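Local coordinates for extracellular ligand-binding receptor (Verminephrobacter eiseniae, PDB 4M88), which probably binds an amino acid or related small solute outside the membrane and hands it to an ABC transporter, as in the leucine-binding protein family, at residues G299-H304 with A316-T321; M322-I327 with H331-K336. All coordinates share one frame; numbering follows the deposited sequence.

Both contacts lie on the same side of the chain's centre, their own centres about 10 Å apart, and they follow one another along the sequence: interaction 1 packs the end of helix 286-303 against helix 312-321, and interaction 2 is the hairpin of strands 325-327 and 330-332 that comes directly after the second helix. They also touch. Met-322 SE is 4.1 Å from Ala-301 CA, and Leu-319 O is 3.4 Å from Phe-334 CB. Leu-319 and Phe-334 both reach Phe-119 of strand 118-119, an outermost strand of the five-stranded parallel sheet, so helix 312-321 and the segment following the hairpin both pack against that strand, in one lobe of the periplasmic-binding-protein fold.

Interaction 1: G299-H304 with A316-T321; sequences GEALKH and AATLST
Ala-301 and Thr-318 meet where two helices of the alpha/beta periplasmic-binding-protein fold, 286-303 and 312-321, pack together. The backbones come closest at Ala-301 and Leu-319, with CA atoms 6.0 Å apart, a close spacing consistent with the small alanine side chain at this point. No hydrogen bond crosses between the segments, and the 146 Å² buried is mainly methyl packing. Thr-318 supplies the central group: its CG2 is anti to the backbone N and lies 3.4 Å from Ala-301 O, near the end of the first helix. The same torsion (chi1 -63°) sets OG1 beside its own backbone N, where it bonds to Asn-314 O, one turn earlier, and to Asn-307 OD1 in the connection between the helices. The threonine is thus divided, with its methyl on the neighbouring helix and its hydroxyl tied to polar groups. From roughly a right angle to the Thr-318 methyl, Leu-319 CD2 comes to 3.7 Å from Ala-301 CB, although Leu-319 CB is not directed at the first helix; chi2 of 171° extends CD1, and CD2 is the branch turned onto Ala-301. His-304, just past the helix, adds only its CB, while its ring nitrogen ND1 takes a hydrogen bond from Lys-306 N. Leu-315 also touches Ala-301, continuing the apolar seam by one turn. Past the helix, His-304 CB rests 4.1 Å from Thr-318 CG2.

Interaction 2: M322-I327 with H331-K336; sequences MGEIDI and HLDFSK
The His-331 imidazole carries the carboxylate of Asp-326 over one face: the two planes are only 11° apart, and Asp-326 OD1 stands 3.8 Å above the ring plane, offset toward its rim. This is a stack, and OD1 has its hydrogen bond from Gly-329 N in the turn. The Glu-324 carboxylate is instead nearly perpendicular to the imidazole, its OE1 3.7 Å from His-331 ND1. At the Phe-334 ring the selenomethionine methyl, Met-322 CE, comes to the edge near the ring plane, and Phe-119 makes an edge-to-face contact.

Two nearly straight bonds join the backbones, Ile-325 N to Leu-332 O (2.9 Å) and Leu-332 N to Ile-325 O (3.1 Å), making this an antiparallel hydrogen-bonded pair. Ile-325 and Leu-332 share one face of the ribbon, opposite to Asp-326 and His-331. Leu-332 CD1 also meets Ile-327 CD1, and both residues lean on Thr-297 of helix 286-303.

Asp-333 has CG anti to its backbone N (chi1 -173°), which brings OD1 to two donors. Ser-335 OG donates to the syn lone pair of Asp-333 OD1 at 2.6 Å, while Ser-335 N approaches from above the carboxylate plane. Putting an alanine at Asp-333 would probably leave Ser-335 OG and N without this shared acceptor and free the turn to shift. Asp-333 OD2 lies 4.1 Å from Glu-324 OE2, a like-charge proximity that may raise the proton affinity of either group. A water bridges Gly-323 O, to which it donates, and Phe-334 N, from which it accepts, linking the two segments next to the paired strands. Together these features define a short two-stranded antiparallel beta hairpin, followed by an Asx turn at Asp-333.

Interaction 1: G299-H304 with A316-T321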
ATOM      1  N   GLY A 299      14.572 -10.758  -1.637  1.00 15.59           N
ATOM      2  CA  GLY A 299      15.077 -12.121  -1.602  1.00 15.33           C
ATOM      3  C   GLY A 299      15.231 -12.718  -2.985  1.00 15.47           C
ATOM      4  O   GLY A 299      16.264 -13.314  -3.310  1.00 16.07           O
ATOM      5  N   GLU A 300      14.206 -12.573  -3.819  1.00 12.81           N
ATOM      6  CA  GLU A 300      14.281 -13.147  -5.161  1.00 14.46           C
ATOM      7  C   GLU A 300      15.350 -12.466  -6.016  1.00 17.28           C
ATOM      8  O   GLU A 300      16.022 -13.122  -6.811  1.00 17.40           O
ATOM      9  CB  GLU A 300      12.919 -13.134  -5.865  1.00 20.62           C
ATOM     10  CG  GLU A 300      11.813 -13.925  -5.142  1.00 23.41           C
ATOM     11  CD  GLU A 300      12.061 -15.431  -5.070  1.00 37.56           C
ATOM     12  OE1 GLU A 300      12.941 -15.950  -5.795  1.00 38.34           O
ATOM     13  OE2 GLU A 300      11.353 -16.107  -4.284  1.00 38.41           O
ATOM     14  N   ALA A 301      15.525 -11.158  -5.854  1.00 14.31           N
ATOM     15  CA  ALA A 301      16.590 -10.477  -6.583  1.00 13.81           C
ATOM     16  C   ALA A 301      17.956 -10.985  -6.130  1.00 15.38           C
ATOM     17  O   ALA A 301      18.834 -11.228  -6.950  1.00 18.92           O
ATOM     18  CB  ALA A 301      16.499  -8.963  -6.387  1.00 12.36           C
ATOM     19  N   LEU A 302      18.153 -11.113  -4.820  1.00 11.35           N
ATOM     20  CA  LEU A 302      19.464 -11.540  -4.328  1.00 15.48           C
ATOM     21  C   LEU A 302      19.815 -12.978  -4.730  1.00 17.44           C
ATOM     22  O   LEU A 302      20.992 -13.314  -4.854  1.00 17.52           O
ATOM     23  CB  LEU A 302      19.576 -11.356  -2.811  1.00 14.38           C
ATOM     24  CG  LEU A 302      19.551  -9.916  -2.285  1.00 15.50           C
ATOM     25  CD1 LEU A 302      19.638  -9.924  -0.768  1.00 17.08           C
ATOM     26  CD2 LEU A 302      20.670  -9.045  -2.885  1.00 17.35           C
ATOM     27  N   LYS A 303      18.798 -13.813  -4.948  1.00 13.59           N
ATOM     28  CA  LYS A 303      19.001 -15.226  -5.312  1.00 14.26           C
ATOM     29  C   LYS A 303      19.049 -15.417  -6.821  1.00 20.83           C
ATOM     30  O   LYS A 303      19.333 -16.508  -7.315  1.00 22.83           O
ATOM     31  CB  LYS A 303      17.872 -16.090  -4.742  1.00 17.02           C
ATOM     32  CG  LYS A 303      17.924 -16.225  -3.236  1.00 26.51           C
ATOM     33  CD  LYS A 303      16.595 -16.686  -2.665  1.00 36.21           C
ATOM     34  CE  LYS A 303      16.457 -18.187  -2.736  1.00 43.15           C
ATOM     35  NZ  LYS A 303      15.501 -18.656  -1.688  1.00 45.71           N
ATOM     36  N   HIS A 304      18.747 -14.356  -7.554  1.00 15.59           N
ATOM     37  CA  HIS A 304      18.626 -14.452  -9.004  1.00 19.59           C
ATOM     38  C   HIS A 304      19.972 -14.818  -9.630  1.00 21.56           C
ATOM     39  O   HIS A 304      21.006 -14.322  -9.195  1.00 23.66           O
ATOM     40  CB  HIS A 304      18.112 -13.125  -9.564  1.00 24.71           C
ATOM     41  CG  HIS A 304      17.653 -13.207 -10.983  1.00 26.97           C
ATOM     42  ND1 HIS A 304      18.527 -13.225 -12.046  1.00 26.59           N
ATOM     43  CD2 HIS A 304      16.408 -13.282 -11.512  1.00 25.93           C
ATOM     44  CE1 HIS A 304      17.842 -13.306 -13.174  1.00 28.76           C
ATOM     45  NE2 HIS A 304      16.555 -13.343 -12.877  1.00 25.75           N
ATOM     46  N   ALA A 316      20.410  -3.260  -6.511  1.00 14.44           N
ATOM     47  CA  ALA A 316      19.852  -2.305  -7.470  1.00 14.04           C
ATOM     48  C   ALA A 316      20.119  -2.723  -8.915  1.00 13.99           C
ATOM     49  O   ALA A 316      19.241  -2.605  -9.770  1.00 15.68           O
ATOM     50  CB  ALA A 316      20.420  -0.912  -7.224  1.00 15.99           C
ATOM     51  N   ALA A 317      21.331  -3.205  -9.178  1.00 14.95           N
ATOM     52  CA  ALA A 317      21.707  -3.636 -10.518  1.00 14.89           C
ATOM     53  C   ALA A 317      20.801  -4.782 -10.937  1.00 15.86           C
ATOM     54  O   ALA A 317      20.349  -4.843 -12.081  1.00 18.82           O
ATOM     55  CB  ALA A 317      23.182  -4.078 -10.548  1.00 14.57           C
ATOM     56  N   THR A 318      20.528  -5.688 -10.004  1.00 12.41           N
ATOM     57  CA  THR A 318      19.737  -6.873 -10.333  1.00 12.52           C
ATOM     58  C   THR A 318      18.251  -6.556 -10.534  1.00 13.17           C
ATOM     59  O   THR A 318      17.661  -6.997 -11.511  1.00 14.67           O
ATOM     60  CB  THR A 318      19.909  -7.963  -9.270  1.00 15.46           C
ATOM     61  OG1 THR A 318      21.285  -8.376  -9.251  1.00 17.06           O
ATOM     62  CG2 THR A 318      19.027  -9.152  -9.591  1.00 14.70           C
ATOM     63  N   LEU A 319      17.660  -5.792  -9.598  1.00 15.04           N
ATOM     64  CA  LEU A 319      16.266  -5.369  -9.736  1.00 15.85           C
ATOM     65  C   LEU A 319      16.003  -4.779 -11.123  1.00 16.74           C
ATOM     66  O   LEU A 319      15.021  -5.120 -11.782  1.00 16.58           O
ATOM     67  CB  LEU A 319      15.908  -4.337  -8.662  1.00 15.92           C
ATOM     68  CG  LEU A 319      15.815  -4.868  -7.225  1.00 17.52           C
ATOM     69  CD1 LEU A 319      15.672  -3.721  -6.245  1.00 18.10           C
ATOM     70  CD2 LEU A 319      14.650  -5.829  -7.084  1.00 16.97           C
ATOM     71  N   SER A 320      16.910  -3.936 -11.605  1.00 16.67           N
ATOM     72  CA  SER A 320      16.701  -3.209 -12.847  1.00 17.99           C
ATOM     73  C   SER A 320      17.016  -4.000 -14.108  1.00 21.87           C
ATOM     74  O   SER A 320      16.658  -3.567 -15.197  1.00 23.43           O
ATOM     75  CB  SER A 320      17.516  -1.911 -12.853  1.00 25.66           C
ATOM     76  OG  SER A 320      17.070  -1.036 -11.836  1.00 27.91           O
ATOM     77  N   THR A 321      17.689  -5.143 -13.976  1.00 14.99           N
ATOM     78  CA  THR A 321      18.131  -5.877 -15.158  1.00 16.02           C
ATOM     79  C   THR A 321      17.670  -7.333 -15.229  1.00 21.60           C
ATOM     80  O   THR A 321      17.935  -8.006 -16.222  1.00 21.64           O
ATOM     81  CB  THR A 321      19.681  -5.829 -15.328  1.00 20.90           C
ATOM     82  OG1 THR A 321      20.319  -6.485 -14.223  1.00 18.77           O
ATOM     83  CG2 THR A 321      20.169  -4.395 -15.402  1.00 19.13           C
TER

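Interaction 2: M322-I327 with H331-K336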
HETATM    1  N   MSE A 322      16.986  -7.816 -14.196  1.00 16.91           N
HETATM    2  CA  MSE A 322      16.560  -9.220 -14.175  1.00 21.59           C
HETATM    3  C   MSE A 322      15.342  -9.481 -15.056  1.00 24.59           C
HETATM    4  O   MSE A 322      14.982 -10.632 -15.299  1.00 25.80           O
HETATM    5  CB  MSE A 322      16.270  -9.690 -12.745  1.00 16.95           C
HETATM    6  CG  MSE A 322      15.104  -8.989 -12.075  1.00 15.64           C
HETATM    7 SE   MSE A 322      14.964  -9.397 -10.144  0.70 25.25          SE
HETATM    8  CE  MSE A 322      13.400  -8.282  -9.795  1.00 18.37           C
ATOM      9  N   GLY A 323      14.702  -8.414 -15.521  1.00 19.91           N
ATOM     10  CA  GLY A 323      13.515  -8.557 -16.347  1.00 19.79           C
ATOM     11  C   GLY A 323      12.323  -8.980 -15.511  1.00 19.87           C
ATOM     12  O   GLY A 323      12.302  -8.789 -14.288  1.00 21.28           O
ATOM     13  N   GLU A 324      11.325  -9.564 -16.164  1.00 17.42           N
ATOM     14  CA  GLU A 324      10.119  -9.988 -15.461  1.00 23.17           C
ATOM     15  C   GLU A 324      10.373 -11.209 -14.589  1.00 23.30           C
ATOM     16  O   GLU A 324      10.894 -12.222 -15.058  1.00 27.30           O
ATOM     17  CB  GLU A 324       9.003 -10.332 -16.450  1.00 32.86           C
ATOM     18  CG  GLU A 324       8.148  -9.158 -16.876  1.00 46.08           C
ATOM     19  CD  GLU A 324       6.765  -9.574 -17.335  1.00 51.30           C
ATOM     20  OE1 GLU A 324       6.244 -10.586 -16.816  1.00 50.78           O
ATOM     21  OE2 GLU A 324       6.206  -8.881 -18.211  1.00 54.55           O
ATOM     22  N   ILE A 325       9.983 -11.122 -13.326  1.00 20.73           N
ATOM     23  CA  ILE A 325      10.024 -12.292 -12.475  1.00 23.72           C
ATOM     24  C   ILE A 325       8.607 -12.673 -12.080  1.00 24.11           C
ATOM     25  O   ILE A 325       7.703 -11.830 -12.020  1.00 22.33           O
ATOM     26  CB  ILE A 325      10.894 -12.071 -11.232  1.00 22.89           C
ATOM     27  CG1 ILE A 325      10.336 -10.933 -10.387  1.00 19.57           C
ATOM     28  CG2 ILE A 325      12.355 -11.804 -11.634  1.00 26.47           C
ATOM     29  CD1 ILE A 325      10.945 -10.875  -9.004  1.00 21.70           C
ATOM     30  N   ASP A 326       8.414 -13.962 -11.844  1.00 20.67           N
ATOM     31  CA  ASP A 326       7.126 -14.476 -11.425  1.00 17.58           C
ATOM     32  C   ASP A 326       7.268 -14.987  -9.989  1.00 19.79           C
ATOM     33  O   ASP A 326       7.885 -16.036  -9.757  1.00 23.51           O
ATOM     34  CB  ASP A 326       6.708 -15.610 -12.372  1.00 22.04           C
ATOM     35  CG  ASP A 326       5.349 -16.185 -12.032  1.00 33.67           C
ATOM     36  OD1 ASP A 326       4.652 -15.586 -11.190  1.00 33.98           O
ATOM     37  OD2 ASP A 326       4.977 -17.227 -12.615  1.00 40.14           O
ATOM     38  N   ILE A 327       6.714 -14.244  -9.034  1.00 19.49           N
ATOM     39  CA  ILE A 327       6.721 -14.668  -7.637  1.00 20.36           C
ATOM     40  C   ILE A 327       5.425 -15.405  -7.318  1.00 16.68           C
ATOM     41  O   ILE A 327       4.447 -14.788  -6.904  1.00 17.40           O
ATOM     42  CB  ILE A 327       6.874 -13.466  -6.679  1.00 21.30           C
ATOM     43  CG1 ILE A 327       8.091 -12.627  -7.061  1.00 21.54           C
ATOM     44  CG2 ILE A 327       7.004 -13.940  -5.229  1.00 25.59           C
ATOM     45  CD1 ILE A 327       8.219 -11.341  -6.231  1.00 24.98           C
ATOM     46  N   HIS A 331       3.542 -11.103 -10.639  1.00 13.66           N
ATOM     47  CA  HIS A 331       4.625 -10.709 -11.530  1.00 14.00           C
ATOM     48  C   HIS A 331       5.133  -9.325 -11.175  1.00 13.04           C
ATOM     49  O   HIS A 331       4.365  -8.457 -10.755  1.00 16.57           O
ATOM     50  CB  HIS A 331       4.145 -10.689 -12.980  1.00 21.30           C
ATOM     51  CG  HIS A 331       3.682 -12.018 -13.482  1.00 30.91           C
ATOM     52  ND1 HIS A 331       4.324 -12.697 -14.494  1.00 37.97           N
ATOM     53  CD2 HIS A 331       2.628 -12.788 -13.122  1.00 34.32           C
ATOM     54  CE1 HIS A 331       3.689 -13.832 -14.730  1.00 40.04           C
ATOM     55  NE2 HIS A 331       2.658 -13.910 -13.911  1.00 34.16           N
ATOM     56  N   LEU A 332       6.436  -9.130 -11.360  1.00 13.81           N
ATOM     57  CA  LEU A 332       7.072  -7.837 -11.179  1.00 12.63           C
ATOM     58  C   LEU A 332       8.090  -7.657 -12.278  1.00 14.85           C
ATOM     59  O   LEU A 332       8.773  -8.608 -12.665  1.00 16.88           O
ATOM     60  CB  LEU A 332       7.815  -7.773  -9.846  1.00 14.75           C
ATOM     61  CG  LEU A 332       6.989  -7.526  -8.590  1.00 19.30           C
ATOM     62  CD1 LEU A 332       7.897  -7.617  -7.383  1.00 23.54           C
ATOM     63  CD2 LEU A 332       6.348  -6.159  -8.649  1.00 16.24           C
ATOM     64  N   ASP A 333       8.206  -6.428 -12.766  1.00 13.15           N
ATOM     65  CA  ASP A 333       9.190  -6.104 -13.792  1.00 15.69           C
ATOM     66  C   ASP A 333       9.628  -4.661 -13.600  1.00 14.35           C
ATOM     67  O   ASP A 333       8.799  -3.753 -13.682  1.00 15.84           O
ATOM     68  CB  ASP A 333       8.568  -6.258 -15.179  1.00 15.03           C
ATOM     69  CG  ASP A 333       9.585  -6.096 -16.306  1.00 25.52           C
ATOM     70  OD1 ASP A 333      10.794  -5.944 -16.020  1.00 22.75           O
ATOM     71  OD2 ASP A 333       9.175  -6.139 -17.488  1.00 30.67           O
ATOM     72  N   PHE A 334      10.923  -4.452 -13.363  1.00 13.86           N
ATOM     73  CA  PHE A 334      11.482  -3.111 -13.249  1.00 13.53           C
ATOM     74  C   PHE A 334      12.336  -2.742 -14.471  1.00 15.61           C
ATOM     75  O   PHE A 334      13.151  -1.818 -14.400  1.00 17.50           O
ATOM     76  CB  PHE A 334      12.331  -3.001 -11.974  1.00 13.85           C
ATOM     77  CG  PHE A 334      11.573  -3.311 -10.707  1.00 15.78           C
ATOM     78  CD1 PHE A 334      10.670  -2.397 -10.179  1.00 12.15           C
ATOM     79  CD2 PHE A 334      11.787  -4.504 -10.032  1.00 16.60           C
ATOM     80  CE1 PHE A 334       9.974  -2.668  -8.989  1.00 11.66           C
ATOM     81  CE2 PHE A 334      11.100  -4.792  -8.844  1.00 19.03           C
ATOM     82  CZ  PHE A 334      10.189  -3.872  -8.322  1.00 15.80           C
ATOM     83  N   SER A 335      12.146  -3.453 -15.584  1.00 15.11           N
ATOM     84  CA  SER A 335      12.913  -3.215 -16.815  1.00 19.01           C
ATOM     85  C   SER A 335      12.670  -1.843 -17.427  1.00 22.81           C
ATOM     86  O   SER A 335      13.556  -1.278 -18.073  1.00 27.82           O
ATOM     87  CB  SER A 335      12.536  -4.245 -17.891  1.00 24.38           C
ATOM     88  OG  SER A 335      12.909  -5.554 -17.527  1.00 35.17           O
ATOM     89  N   LYS A 336      11.449  -1.343 -17.272  1.00 19.01           N
ATOM     90  CA  LYS A 336      11.025  -0.120 -17.954  1.00 23.19           C
ATOM     91  C   LYS A 336      10.967   1.066 -17.004  1.00 23.50           C
ATOM     92  O   LYS A 336      10.642   2.180 -17.406  1.00 28.96           O
ATOM     93  CB  LYS A 336       9.643  -0.338 -18.581  1.00 25.30           C
ATOM     94  CG  LYS A 336       9.558  -1.618 -19.403  1.00 32.02           C
ATOM     95  CD  LYS A 336       8.189  -1.808 -20.006  1.00 37.35           C
ATOM     96  CE  LYS A 336       7.902  -3.281 -20.241  1.00 41.17           C
ATOM     97  NZ  LYS A 336       6.497  -3.490 -20.672  1.00 49.00           N
TER
HETATM   98  O   HOH W   1      13.096  -6.323 -13.273  1.00 19.74           O